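Local atomic coordinates of class I phosphodiesterase PDEB1 (Leishmania major, PDB entry 2R8Q), a protein that belongs to the class I phosphodiesterases and folds into an all-helical catalytic domain that holds a zinc ion and a magnesium ion. Residues 150-153 and 158-161; 171-176 and 213-218; 304-309 and 341-346; 317-322 and 335-340. All coordinates share one frame; numbering follows the deposited sequence.

Interaction 1. Residues 150-153 and 158-161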
loop_
_atom_site.group_PDB
_atom_site.type_symbol
_atom_site.label_atom_id
_atom_site.label_comp_id
_atom_site.label_asym_id
_atom_site.label_seq_id
_atom_site.Cartn_x
_atom_site.Cartn_y
_atom_site.Cartn_z
ATOM N N SER A 150 11.190 -12.251 -3.225
ATOM C CA SER A 150 10.982 -13.625 -3.671
ATOM C C SER A 150 10.223 -14.455 -2.641
ATOM O O SER A 150 9.372 -15.275 -2.994
ATOM C CB SER A 150 12.326 -14.290 -3.972
ATOM O OG SER A 150 12.139 -15.630 -4.396
ATOM N N PHE A 151 10.528 -14.238 -1.367
ATOM C CA PHE A 151 9.880 -14.970 -0.287
ATOM C C PHE A 151 8.362 -14.832 -0.345
ATOM O O PHE A 151 7.635 -15.822 -0.221
ATOM C CB PHE A 151 10.406 -14.470 1.063
ATOM C CG PHE A 151 9.804 -15.166 2.252
ATOM C CD1 PHE A 151 8.602 -14.725 2.800
ATOM C CD2 PHE A 151 10.451 -16.250 2.837
ATOM C CE1 PHE A 151 8.054 -15.354 3.919
ATOM C CE2 PHE A 151 9.916 -16.886 3.951
ATOM C CZ PHE A 151 8.710 -16.435 4.497
ATOM N N TYR A 152 7.883 -13.607 -0.546
ATOM C CA TYR A 152 6.447 -13.372 -0.605
ATOM C C TYR A 152 5.775 -14.136 -1.737
ATOM O O TYR A 152 4.641 -14.598 -1.601
ATOM C CB TYR A 152 6.164 -11.876 -0.738
ATOM C CG TYR A 152 6.578 -11.096 0.485
ATOM C CD1 TYR A 152 7.810 -10.445 0.539
ATOM C CD2 TYR A 152 5.753 -11.042 1.605
ATOM C CE1 TYR A 152 8.209 -9.760 1.683
ATOM C CE2 TYR A 152 6.141 -10.363 2.754
ATOM C CZ TYR A 152 7.370 -9.724 2.787
ATOM O OH TYR A 152 7.757 -9.061 3.929
ATOM N N LEU A 153 6.481 -14.281 -2.850
ATOM C CA LEU A 153 5.939 -14.996 -3.995
ATOM C C LEU A 153 5.992 -16.507 -3.776
ATOM O O LEU A 153 5.012 -17.212 -4.015
ATOM C CB LEU A 153 6.717 -14.621 -5.258
ATOM C CG LEU A 153 6.703 -13.137 -5.635
ATOM C CD1 LEU A 153 7.549 -12.918 -6.880
ATOM C CD2 LEU A 153 5.271 -12.677 -5.876
ATOM N N PRO A 158 -0.058 -13.177 1.288
ATOM C CA PRO A 158 -1.051 -12.241 0.749
ATOM C C PRO A 158 -0.417 -11.088 -0.029
ATOM O O PRO A 158 -0.909 -10.698 -1.090
ATOM C CB PRO A 158 -1.787 -11.768 1.998
ATOM C CG PRO A 158 -1.736 -12.979 2.878
ATOM C CD PRO A 158 -0.304 -13.437 2.716
ATOM N N LEU A 159 0.671 -10.538 0.503
ATOM C CA LEU A 159 1.362 -9.442 -0.167
ATOM C C LEU A 159 1.870 -9.901 -1.524
ATOM O O LEU A 159 1.900 -9.128 -2.480
ATOM C CB LEU A 159 2.539 -8.953 0.679
ATOM C CG LEU A 159 2.200 -8.140 1.929
ATOM C CD1 LEU A 159 3.475 -7.839 2.697
ATOM C CD2 LEU A 159 1.498 -6.848 1.530
ATOM N N GLY A 160 2.272 -11.166 -1.601
ATOM C CA GLY A 160 2.763 -11.706 -2.854
ATOM C C GLY A 160 1.637 -11.862 -3.857
ATOM O O GLY A 160 1.805 -11.586 -5.045
ATOM N N ILE A 161 0.480 -12.302 -3.372
ATOM C CA ILE A 161 -0.690 -12.497 -4.220
ATOM C C ILE A 161 -1.173 -11.160 -4.782
ATOM O O ILE A 161 -1.546 -11.062 -5.955
ATOM C CB ILE A 161 -1.827 -13.183 -3.422
ATOM C CG1 ILE A 161 -1.368 -14.579 -2.980
ATOM C CG2 ILE A 161 -3.086 -13.279 -4.274
ATOM C CD1 ILE A 161 -2.370 -15.330 -2.123
#
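Tyr152 and Gly160 meet backbone to backbone: their CA atoms are 4.6 Å apart, and Tyr152 O lies 3.7 Å from Gly160 CA. So close an approach is possible because the second helix presents a glycine here, with no side chain to hold the two apart. Beside this seam the Tyr152 ring and the Leu159 side chain run alongside each other in the same direction. The contact is made obliquely at one side of the ring, with Tyr152 CE2 3.7 Å from Leu159 CD1 and Tyr152 CD2 3.9 Å from Leu159 CB. In Tyr152 CG lies anti to the carbonyl carbon (chi1 -66°), which sets the ring beside Leu159. The setting is two short consecutive helices, 149-154 and 158-166, joined by a three-residue turn in the all-helical phosphodiesterase domain. Ser157, in that turn, shares its OG between Tyr152 O and Gly160 N, so one hydroxyl ties these two backbone atoms together. On the exposed flank, Leu153 reaches across with CD2, 3.7 Å from Gly160 O. Val171 of helix 171-184 packs on both Tyr152 and Leu159, and Pro158 touches Tyr204 of the second subunit.

Interaction 2. Residues 171-176 and 213-218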
loop_
_atom_site.group_PDB
_atom_site.type_symbol
_atom_site.label_atom_id
_atom_site.label_comp_id
_atom_site.label_asym_id
_atom_site.label_seq_id
_atom_site.Cartn_x
_atom_site.Cartn_y
_atom_site.Cartn_z
ATOM N N VAL A 171 7.272 -5.859 -4.398
ATOM C CA VAL A 171 6.449 -6.014 -3.203
ATOM C C VAL A 171 6.856 -5.088 -2.060
ATOM O O VAL A 171 6.070 -4.261 -1.597
ATOM C CB VAL A 171 6.514 -7.470 -2.686
ATOM C CG1 VAL A 171 5.552 -7.653 -1.528
ATOM C CG2 VAL A 171 6.200 -8.445 -3.821
ATOM N N LEU A 172 8.094 -5.243 -1.606
ATOM C CA LEU A 172 8.616 -4.449 -0.503
ATOM C C LEU A 172 8.725 -2.957 -0.782
ATOM O O LEU A 172 8.286 -2.136 0.025
ATOM C CB LEU A 172 9.995 -4.976 -0.100
ATOM C CG LEU A 172 10.027 -6.266 0.717
ATOM C CD1 LEU A 172 11.393 -6.918 0.597
ATOM C CD2 LEU A 172 9.694 -5.953 2.160
ATOM N N GLU A 173 9.310 -2.602 -1.921
ATOM C CA GLU A 173 9.515 -1.195 -2.247
ATOM C C GLU A 173 8.241 -0.344 -2.318
ATOM O O GLU A 173 8.238 0.804 -1.873
ATOM C CB GLU A 173 10.337 -1.078 -3.533
ATOM C CG GLU A 173 11.776 -1.619 -3.409
ATOM C CD GLU A 173 11.856 -3.139 -3.334
ATOM O OE1 GLU A 173 10.928 -3.808 -3.826
ATOM O OE2 GLU A 173 12.856 -3.669 -2.801
ATOM N N VAL A 174 7.155 -0.892 -2.849
ATOM C CA VAL A 174 5.915 -0.124 -2.897
ATOM C C VAL A 174 5.423 0.061 -1.459
ATOM O O VAL A 174 4.916 1.125 -1.100
ATOM C CB VAL A 174 4.839 -0.844 -3.742
ATOM C CG1 VAL A 174 3.496 -0.118 -3.618
ATOM C CG2 VAL A 174 5.274 -0.878 -5.200
ATOM N N HIS A 175 5.597 -0.974 -0.639
ATOM C CA HIS A 175 5.195 -0.924 0.764
ATOM C C HIS A 175 5.974 0.177 1.487
ATOM O O HIS A 175 5.395 0.949 2.253
ATOM C CB HIS A 175 5.461 -2.278 1.435
ATOM C CG HIS A 175 5.042 -2.348 2.873
ATOM N ND1 HIS A 175 3.729 -2.226 3.276
ATOM C CD2 HIS A 175 5.762 -2.559 4.001
ATOM C CE1 HIS A 175 3.658 -2.362 4.590
ATOM N NE2 HIS A 175 4.878 -2.565 5.054
ATOM N N HIS A 176 7.280 0.263 1.239
ATOM C CA HIS A 176 8.081 1.295 1.904
ATOM C C HIS A 176 7.576 2.690 1.511
ATOM O O HIS A 176 7.509 3.600 2.345
ATOM C CB HIS A 176 9.571 1.183 1.537
ATOM C CG HIS A 176 10.159 -0.183 1.730
ATOM N ND1 HIS A 176 9.946 -0.946 2.860
ATOM C CD2 HIS A 176 11.016 -0.893 0.955
ATOM C CE1 HIS A 176 10.646 -2.064 2.771
ATOM N NE2 HIS A 176 11.305 -2.056 1.625
ATOM N N ALA A 213 13.667 2.333 -7.106
ATOM C CA ALA A 213 14.913 1.979 -7.778
ATOM C C ALA A 213 15.794 1.035 -6.961
ATOM O O ALA A 213 16.739 0.459 -7.499
ATOM C CB ALA A 213 15.699 3.239 -8.122
ATOM N N THR A 214 15.495 0.870 -5.673
ATOM C CA THR A 214 16.308 -0.011 -4.833
ATOM C C THR A 214 15.982 -1.497 -4.957
ATOM O O THR A 214 16.647 -2.326 -4.339
ATOM C CB THR A 214 16.235 0.374 -3.337
ATOM O OG1 THR A 214 14.879 0.298 -2.881
ATOM C CG2 THR A 214 16.781 1.781 -3.119
ATOM N N ASP A 215 14.963 -1.843 -5.739
ATOM C CA ASP A 215 14.631 -3.254 -5.926
ATOM C C ASP A 215 15.729 -3.848 -6.799
ATOM O O ASP A 215 15.867 -3.479 -7.965
ATOM C CB ASP A 215 13.279 -3.413 -6.621
ATOM C CG ASP A 215 12.910 -4.872 -6.844
ATOM O OD1 ASP A 215 13.708 -5.755 -6.465
ATOM O OD2 ASP A 215 11.820 -5.133 -7.393
ATOM N N MET A 216 16.511 -4.762 -6.235
ATOM C CA MET A 216 17.617 -5.367 -6.973
ATOM C C MET A 216 17.222 -6.176 -8.200
ATOM O O MET A 216 18.076 -6.509 -9.026
ATOM C CB MET A 216 18.473 -6.221 -6.032
ATOM C CG MET A 216 19.363 -5.406 -5.099
ATOM S SD MET A 216 20.519 -4.304 -5.972
ATOM C CE MET A 216 21.785 -5.447 -6.470
ATOM N N ALA A 217 15.939 -6.493 -8.337
ATOM C CA ALA A 217 15.493 -7.245 -9.507
ATOM C C ALA A 217 15.642 -6.367 -10.747
ATOM O O ALA A 217 15.730 -6.862 -11.870
ATOM C CB ALA A 217 14.038 -7.671 -9.340
ATOM N N LYS A 218 15.680 -5.056 -10.530
ATOM C CA LYS A 218 15.799 -4.090 -11.618
ATOM C C LYS A 218 17.235 -3.616 -11.788
ATOM O O LYS A 218 17.499 -2.683 -12.541
ATOM C CB LYS A 218 14.912 -2.874 -11.331
ATOM C CG LYS A 218 13.441 -3.193 -11.129
ATOM C CD LYS A 218 12.667 -1.967 -10.648
ATOM C CE LYS A 218 12.710 -0.834 -11.663
ATOM N NZ LYS A 218 11.926 0.350 -11.207
HETATM O O HOH W 1 15.318 -2.982 -1.837
#
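Glu173 lays its carboxylate flat against that of Asp215, the two planes only 3° apart and stacked, although the side chains themselves cross at about a right angle. This is the tight part of the contact. Glu173 CD is 3.6 Å from Asp215 CB, and the nearest oxygens, Glu173 OE1 and Asp215 OD2, stand 3.9 Å apart. A bend at chi2 (72°) folds the Glu173 chain into this position, and its CG passes 3.7 Å from Thr214 OG1, a hydroxyl that is hydrogen-bonded to Val211 O. Two like-charged groups this close probably need compensation, and each has a partner elsewhere: Asn149 ND2 donates to Glu173 OE1, while Ser170 OG is hydrogen-bonded to Asp215 OD2. The magnesium ion, about 4 Å from the Glu173 side chain, may help further, and places the contact beside the bound metals. Asp215 is also held by its own turn, an Asx turn in which Ala217 N reaches Asp215 OD1 at 3.0 Å from above the carboxylate plane. On the looser side a single water bridges helix and loop, donating to Glu173 OE2 at 2.7 Å and to Thr214 O at 2.9 Å. Around the pair, Leu212 of helix 197-212 touches Glu173, Ile250 and the zinc-site residue Asp254 of helix 239-254 pack on Thr214, and Asn149 of helix 149-154 lies against Asp215.

Interaction 3. Residues 304-309 and 341-346; sequences RGQIGF and AKWQEI. With IBM (3-isobutyl-1-methylxanthine), chain E.
Gln306 and Trp343 join a roughly antiparallel pair of helical segments, 145° between their directions, at the wall of the 3-isobutyl-1-methylxanthine pocket. Gln306 and Phe309 form the glutamine-and-phenylalanine side of that pocket characteristic of phosphodiesterases. In the first shell, Gln306 NE2 donates to ligand O6 at 2.7 Å, a short bond but bent at the hydrogen (134°). Phe309 spreads one ring face over the xanthine, with Phe309 CE1 3.6 Å from ligand N9. One shell out, a water probably helps to set which way the Gln306 amide is turned: it donates to Gln306 OE1 at 2.8 Å and accepts from Trp343 NE1 at 2.7 Å, lying in the indole plane at its edge. With the carbonyl oxygen taken up by a donor, the NH2 is left facing the ligand. Trp343 also supports the aliphatic stem of Gln306. Gln306 CB sits over the face of the five-membered ring in a CH-pi contact, 3.7 Å from its centroid; chi1 (-70°) sets CG over the CE2-CZ2 side of the indole, and a bend at chi2 then turns the amide toward the ligand. Phe262 and Arg266 of helix 262-285 in turn pack against the indole. Farther from the ligand, Ile307 and Trp343 run antiparallel alongside each other, Ile307 CG1 3.7 Å from Trp343 CB. At the partly exposed end, Ile307 CD1 lies 3.8 Å from Gln344 OE1.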
loop_
_atom_site.group_PDB
_atom_site.type_symbol
_atom_site.label_atom_id
_atom_site.label_comp_id
_atom_site.label_asym_id
_atom_site.label_seq_id
_atom_site.Cartn_x
_atom_site.Cartn_y
_atom_site.Cartn_z
ATOM N N ARG A 304 33.635 -16.345 0.872
ATOM C CA ARG A 304 33.125 -16.811 -0.411
ATOM C C ARG A 304 31.920 -15.999 -0.881
ATOM O O ARG A 304 31.849 -15.594 -2.042
ATOM C CB ARG A 304 32.746 -18.291 -0.314
ATOM C CG ARG A 304 31.981 -18.815 -1.512
ATOM C CD ARG A 304 31.861 -20.325 -1.454
ATOM N NE ARG A 304 33.180 -20.947 -1.426
ATOM C CZ ARG A 304 33.398 -22.251 -1.547
ATOM N NH1 ARG A 304 32.382 -23.086 -1.707
ATOM N NH2 ARG A 304 34.637 -22.718 -1.516
ATOM N N GLY A 305 30.978 -15.760 0.027
ATOM C CA GLY A 305 29.790 -15.000 -0.319
ATOM C C GLY A 305 30.085 -13.557 -0.686
ATOM O O GLY A 305 29.459 -12.995 -1.589
ATOM N N GLN A 306 31.038 -12.950 0.013
ATOM C CA GLN A 306 31.405 -11.565 -0.255
ATOM C C GLN A 306 32.125 -11.448 -1.592
ATOM O O GLN A 306 31.906 -10.501 -2.343
ATOM C CB GLN A 306 32.281 -11.024 0.876
ATOM C CG GLN A 306 31.519 -10.819 2.175
ATOM C CD GLN A 306 30.466 -9.732 2.058
ATOM O OE1 GLN A 306 30.787 -8.551 1.943
ATOM N NE2 GLN A 306 29.201 -10.131 2.077
ATOM N N ILE A 307 32.982 -12.416 -1.891
ATOM C CA ILE A 307 33.700 -12.406 -3.157
ATOM C C ILE A 307 32.710 -12.545 -4.309
ATOM O O ILE A 307 32.832 -11.866 -5.325
ATOM C CB ILE A 307 34.732 -13.548 -3.218
ATOM C CG1 ILE A 307 35.841 -13.287 -2.200
ATOM C CG2 ILE A 307 35.317 -13.652 -4.619
ATOM C CD1 ILE A 307 36.870 -14.387 -2.114
ATOM N N GLY A 308 31.722 -13.419 -4.139
ATOM C CA GLY A 308 30.719 -13.606 -5.173
ATOM C C GLY A 308 29.917 -12.339 -5.404
ATOM O O GLY A 308 29.678 -11.942 -6.546
ATOM N N PHE A 309 29.507 -11.688 -4.319
ATOM C CA PHE A 309 28.727 -10.460 -4.428
ATOM C C PHE A 309 29.554 -9.340 -5.060
ATOM O O PHE A 309 29.051 -8.567 -5.877
ATOM C CB PHE A 309 28.227 -10.026 -3.050
ATOM C CG PHE A 309 27.292 -8.853 -3.088
ATOM C CD1 PHE A 309 26.079 -8.936 -3.765
ATOM C CD2 PHE A 309 27.622 -7.662 -2.451
ATOM C CE1 PHE A 309 25.206 -7.850 -3.806
ATOM C CE2 PHE A 309 26.756 -6.571 -2.486
ATOM C CZ PHE A 309 25.546 -6.665 -3.166
ATOM N N ALA A 341 40.556 -8.465 -2.139
ATOM C CA ALA A 341 41.878 -9.048 -1.939
ATOM C C ALA A 341 42.000 -9.641 -0.539
ATOM O O ALA A 341 42.565 -10.720 -0.362
ATOM C CB ALA A 341 42.953 -7.990 -2.157
ATOM N N LYS A 342 41.467 -8.935 0.452
ATOM C CA LYS A 342 41.527 -9.412 1.829
ATOM C C LYS A 342 40.665 -10.657 2.024
ATOM O O LYS A 342 41.042 -11.565 2.762
ATOM C CB LYS A 342 41.098 -8.303 2.793
ATOM C CG LYS A 342 42.041 -7.108 2.785
ATOM C CD LYS A 342 41.616 -6.034 3.772
ATOM C CE LYS A 342 42.596 -4.871 3.765
ATOM N NZ LYS A 342 42.222 -3.822 4.752
ATOM N N TRP A 343 39.510 -10.706 1.365
ATOM C CA TRP A 343 38.642 -11.874 1.479
ATOM C C TRP A 343 39.338 -13.069 0.835
ATOM O O TRP A 343 39.266 -14.190 1.339
ATOM C CB TRP A 343 37.302 -11.637 0.774
ATOM C CG TRP A 343 36.363 -10.719 1.504
ATOM C CD1 TRP A 343 35.833 -9.551 1.036
ATOM C CD2 TRP A 343 35.811 -10.912 2.816
ATOM N NE1 TRP A 343 34.985 -9.004 1.971
ATOM C CE2 TRP A 343 34.953 -9.818 3.073
ATOM C CE3 TRP A 343 35.958 -11.903 3.798
ATOM C CZ2 TRP A 343 34.241 -9.686 4.273
ATOM C CZ3 TRP A 343 35.249 -11.773 4.992
ATOM C CH2 TRP A 343 34.402 -10.668 5.216
ATOM N N GLN A 344 40.011 -12.818 -0.285
ATOM C CA GLN A 344 40.724 -13.865 -1.009
ATOM C C GLN A 344 41.886 -14.395 -0.173
ATOM O O GLN A 344 42.206 -15.583 -0.217
ATOM C CB GLN A 344 41.249 -13.320 -2.341
ATOM C CG GLN A 344 41.871 -14.372 -3.249
ATOM C CD GLN A 344 40.868 -15.408 -3.715
ATOM O OE1 GLN A 344 39.876 -15.079 -4.367
ATOM N NE2 GLN A 344 41.119 -16.669 -3.380
ATOM N N GLU A 345 42.518 -13.508 0.588
ATOM C CA GLU A 345 43.639 -13.903 1.430
ATOM C C GLU A 345 43.136 -14.767 2.581
ATOM O O GLU A 345 43.822 -15.691 3.022
ATOM C CB GLU A 345 44.359 -12.664 1.969
ATOM C CG GLU A 345 45.631 -12.976 2.741
ATOM C CD GLU A 345 46.458 -11.739 3.029
ATOM O OE1 GLU A 345 45.958 -10.832 3.728
ATOM O OE2 GLU A 345 47.611 -11.672 2.550
ATOM N N ILE A 346 41.935 -14.463 3.065
ATOM C CA ILE A 346 41.338 -15.225 4.153
ATOM C C ILE A 346 41.031 -16.634 3.663
ATOM O O ILE A 346 41.113 -17.599 4.425
ATOM C CB ILE A 346 40.034 -14.561 4.656
ATOM C CG1 ILE A 346 40.363 -13.238 5.351
ATOM C CG2 ILE A 346 39.299 -15.495 5.604
ATOM C CD1 ILE A 346 39.149 -12.501 5.887
HETATM N N9 IBM E . 23.083 -9.463 -1.357
HETATM C C8 IBM E . 23.770 -10.649 -1.443
HETATM N N7 IBM E . 24.885 -10.664 -0.756
HETATM C C5 IBM E . 24.935 -9.403 -0.180
HETATM C C4 IBM E . 23.837 -8.653 -0.539
HETATM N N3 IBM E . 23.550 -7.386 -0.167
HETATM C C2 IBM E . 24.477 -6.811 0.654
HETATM N N1 IBM E . 25.623 -7.497 1.071
HETATM C C6 IBM E . 25.851 -8.787 0.657
HETATM O O6 IBM E . 26.849 -9.389 1.022
HETATM O O2 IBM E . 24.301 -5.659 1.037
HETATM C C10 IBM E . 26.581 -6.840 1.948
HETATM C C11 IBM E . 22.348 -6.696 -0.605
HETATM C C12 IBM E . 21.122 -7.396 -0.013
HETATM C C13 IBM E . 20.752 -6.795 1.336
HETATM C C14 IBM E . 19.945 -7.331 -0.976
HETATM O O HOH W 2 33.135 -7.019 1.822
#

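Interaction 4. Residues 317-322 and 335-340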
loop_
_atom_site.group_PDB
_atom_site.type_symbol
_atom_site.label_atom_id
_atom_site.label_comp_id
_atom_site.label_asym_id
_atom_site.label_seq_id
_atom_site.Cartn_x
_atom_site.Cartn_y
_atom_site.Cartn_z
ATOM N N PHE A 317 29.373 -2.733 -10.423
ATOM C CA PHE A 317 28.500 -1.573 -10.279
ATOM C C PHE A 317 29.282 -0.321 -9.904
ATOM O O PHE A 317 29.141 0.717 -10.549
ATOM C CB PHE A 317 27.412 -1.828 -9.230
ATOM C CG PHE A 317 26.399 -0.717 -9.128
ATOM C CD1 PHE A 317 25.562 -0.422 -10.201
ATOM C CD2 PHE A 317 26.289 0.042 -7.967
ATOM C CE1 PHE A 317 24.630 0.613 -10.121
ATOM C CE2 PHE A 317 25.358 1.079 -7.875
ATOM C CZ PHE A 317 24.530 1.364 -8.954
ATOM N N PHE A 318 30.103 -0.403 -8.863
ATOM C CA PHE A 318 30.876 0.768 -8.461
ATOM C C PHE A 318 31.921 1.160 -9.500
ATOM O O PHE A 318 32.112 2.341 -9.780
ATOM C CB PHE A 318 31.541 0.551 -7.095
ATOM C CG PHE A 318 30.639 0.865 -5.931
ATOM C CD1 PHE A 318 29.843 -0.125 -5.358
ATOM C CD2 PHE A 318 30.548 2.163 -5.443
ATOM C CE1 PHE A 318 28.965 0.181 -4.314
ATOM C CE2 PHE A 318 29.674 2.481 -4.401
ATOM C CZ PHE A 318 28.881 1.489 -3.836
ATOM N N ARG A 319 32.597 0.173 -10.077
ATOM C CA ARG A 319 33.602 0.463 -11.090
ATOM C C ARG A 319 32.955 1.205 -12.259
ATOM O O ARG A 319 33.511 2.174 -12.778
ATOM C CB ARG A 319 34.245 -0.842 -11.570
ATOM C CG ARG A 319 35.031 -1.544 -10.474
ATOM C CD ARG A 319 35.168 -3.034 -10.734
ATOM N NE ARG A 319 35.734 -3.726 -9.579
ATOM C CZ ARG A 319 35.664 -5.039 -9.388
ATOM N NH1 ARG A 319 35.048 -5.808 -10.275
ATOM N NH2 ARG A 319 36.211 -5.583 -8.308
ATOM N N ASP A 320 31.768 0.756 -12.649
ATOM C CA ASP A 320 31.041 1.365 -13.757
ATOM C C ASP A 320 30.526 2.772 -13.480
ATOM O O ASP A 320 30.741 3.681 -14.281
ATOM C CB ASP A 320 29.870 0.470 -14.166
ATOM C CG ASP A 320 30.290 -0.648 -15.096
ATOM O OD1 ASP A 320 31.454 -1.091 -15.011
ATOM O OD2 ASP A 320 29.451 -1.092 -15.906
ATOM N N ILE A 321 29.851 2.971 -12.352
ATOM C CA ILE A 321 29.319 4.297 -12.070
ATOM C C ILE A 321 30.394 5.319 -11.731
ATOM O O ILE A 321 30.253 6.495 -12.059
ATOM C CB ILE A 321 28.254 4.261 -10.945
ATOM C CG1 ILE A 321 28.897 3.891 -9.607
ATOM C CG2 ILE A 321 27.162 3.260 -11.310
ATOM C CD1 ILE A 321 27.924 3.969 -8.435
ATOM N N VAL A 322 31.471 4.881 -11.088
ATOM C CA VAL A 322 32.553 5.795 -10.742
ATOM C C VAL A 322 33.346 6.161 -11.995
ATOM O O VAL A 322 33.667 7.327 -12.222
ATOM C CB VAL A 322 33.512 5.171 -9.700
ATOM C CG1 VAL A 322 34.747 6.045 -9.532
ATOM C CG2 VAL A 322 32.798 5.029 -8.366
ATOM N N THR A 335 38.551 0.736 -2.339
ATOM C CA THR A 335 38.273 -0.055 -1.151
ATOM C C THR A 335 37.604 -1.393 -1.453
ATOM O O THR A 335 37.898 -2.394 -0.802
ATOM C CB THR A 335 37.408 0.731 -0.151
ATOM O OG1 THR A 335 38.040 1.982 0.142
ATOM C CG2 THR A 335 37.253 -0.050 1.145
ATOM N N VAL A 336 36.705 -1.425 -2.431
ATOM C CA VAL A 336 36.062 -2.689 -2.752
ATOM C C VAL A 336 37.117 -3.643 -3.313
ATOM O O VAL A 336 37.069 -4.846 -3.062
ATOM C CB VAL A 336 34.900 -2.517 -3.771
ATOM C CG1 VAL A 336 35.436 -2.150 -5.140
ATOM C CG2 VAL A 336 34.083 -3.803 -3.836
ATOM N N ASN A 337 38.081 -3.101 -4.055
ATOM C CA ASN A 337 39.135 -3.933 -4.625
ATOM C C ASN A 337 40.060 -4.458 -3.534
ATOM O O ASN A 337 40.446 -5.628 -3.554
ATOM C CB ASN A 337 39.955 -3.154 -5.659
ATOM C CG ASN A 337 39.152 -2.801 -6.898
ATOM O OD1 ASN A 337 38.313 -3.579 -7.350
ATOM N ND2 ASN A 337 39.422 -1.632 -7.466
ATOM N N SER A 338 40.422 -3.596 -2.586
ATOM C CA SER A 338 41.295 -4.014 -1.495
ATOM C C SER A 338 40.552 -4.988 -0.582
ATOM O O SER A 338 41.161 -5.868 0.023
ATOM C CB SER A 338 41.798 -2.803 -0.696
ATOM O OG SER A 338 40.735 -2.051 -0.143
ATOM N N ASN A 339 39.233 -4.834 -0.481
ATOM C CA ASN A 339 38.451 -5.742 0.348
ATOM C C ASN A 339 38.390 -7.123 -0.298
ATOM O O ASN A 339 38.511 -8.134 0.389
ATOM C CB ASN A 339 37.025 -5.215 0.568
ATOM C CG ASN A 339 36.961 -4.123 1.622
ATOM O OD1 ASN A 339 37.867 -3.981 2.440
ATOM N ND2 ASN A 339 35.874 -3.356 1.618
ATOM N N ARG A 340 38.201 -7.173 -1.614
ATOM C CA ARG A 340 38.142 -8.464 -2.288
ATOM C C ARG A 340 39.452 -9.201 -2.059
ATOM O O ARG A 340 39.460 -10.407 -1.816
ATOM C CB ARG A 340 37.924 -8.311 -3.797
ATOM C CG ARG A 340 37.702 -9.661 -4.480
ATOM C CD ARG A 340 37.816 -9.584 -5.989
ATOM N NE ARG A 340 37.475 -10.858 -6.623
ATOM C CZ ARG A 340 38.157 -11.992 -6.469
ATOM N NH1 ARG A 340 39.236 -12.030 -5.699
ATOM N NH2 ARG A 340 37.757 -13.094 -7.091
#
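Arg319 and Asn337, the pair that touches, have CA atoms 9.6 Å apart on two regular helical segments, each with i to i+4 backbone bonds such as Val322 N to Phe318 O at 2.9 Å and Arg340 N to Val336 O at 3.0 Å. A gap of this size is bridged by the long arginine, whose chain runs extended from CG to NE (chi3 -171°) and carries the guanidinium to the neighbouring helix. There Asn337 OD1 receives two N-H groups of unequal strength. The bond from Arg319 NH2 is 3.1 Å long and meets the oxygen almost head-on, with a C=O to donor angle of 177°. Arg319 NE, at 3.4 Å from Asn337 OD1, adds a weak second bond. OD1 comes in at the guanidinium edge, 21° out of its plane. Segments 317-322 and 335-340 face each other in the helical hairpin formed by helices 302-324 and 330-348 at the C-terminal end of the domain, and this polar link lies at its surface. Beneath it the packing is less close: Phe318 and Val336 point toward the opposite segment without close contact. Ile310 fills in there, touching Arg319, Val336 and Arg340. Arg319 NH2 comes within 5.7 Å of Arg340 NE, a like charge whose effect is probably moderated by the salt bridge from Arg340 NE to Asp311. On the inner side, Asn339 ND2 donates to the backbone oxygens of Val258 and Lys260.

From the N terminus, interaction 1 closes the shortest loop, the turn between helices 149-154 and 158-166. Interaction 2 opens after it and closes a longer, mostly helical loop from helix 171-184 to the residues beyond helix 197-212. The two are in series yet touch, through Tyr152 and Leu159 against Val171 and Leu172, joining this helix pair, of which 158-166 touches the second subunit, to the region of the metals. Interactions 3 and 4 follow in the C-terminal part. Both link helices 302-324 and 330-348, and interaction 4 nests inside the loop closed by interaction 3, with Ile307 packing on Arg340 between them. Interactions 2 and 3 do not touch; their nearest atoms are about 5 Å apart.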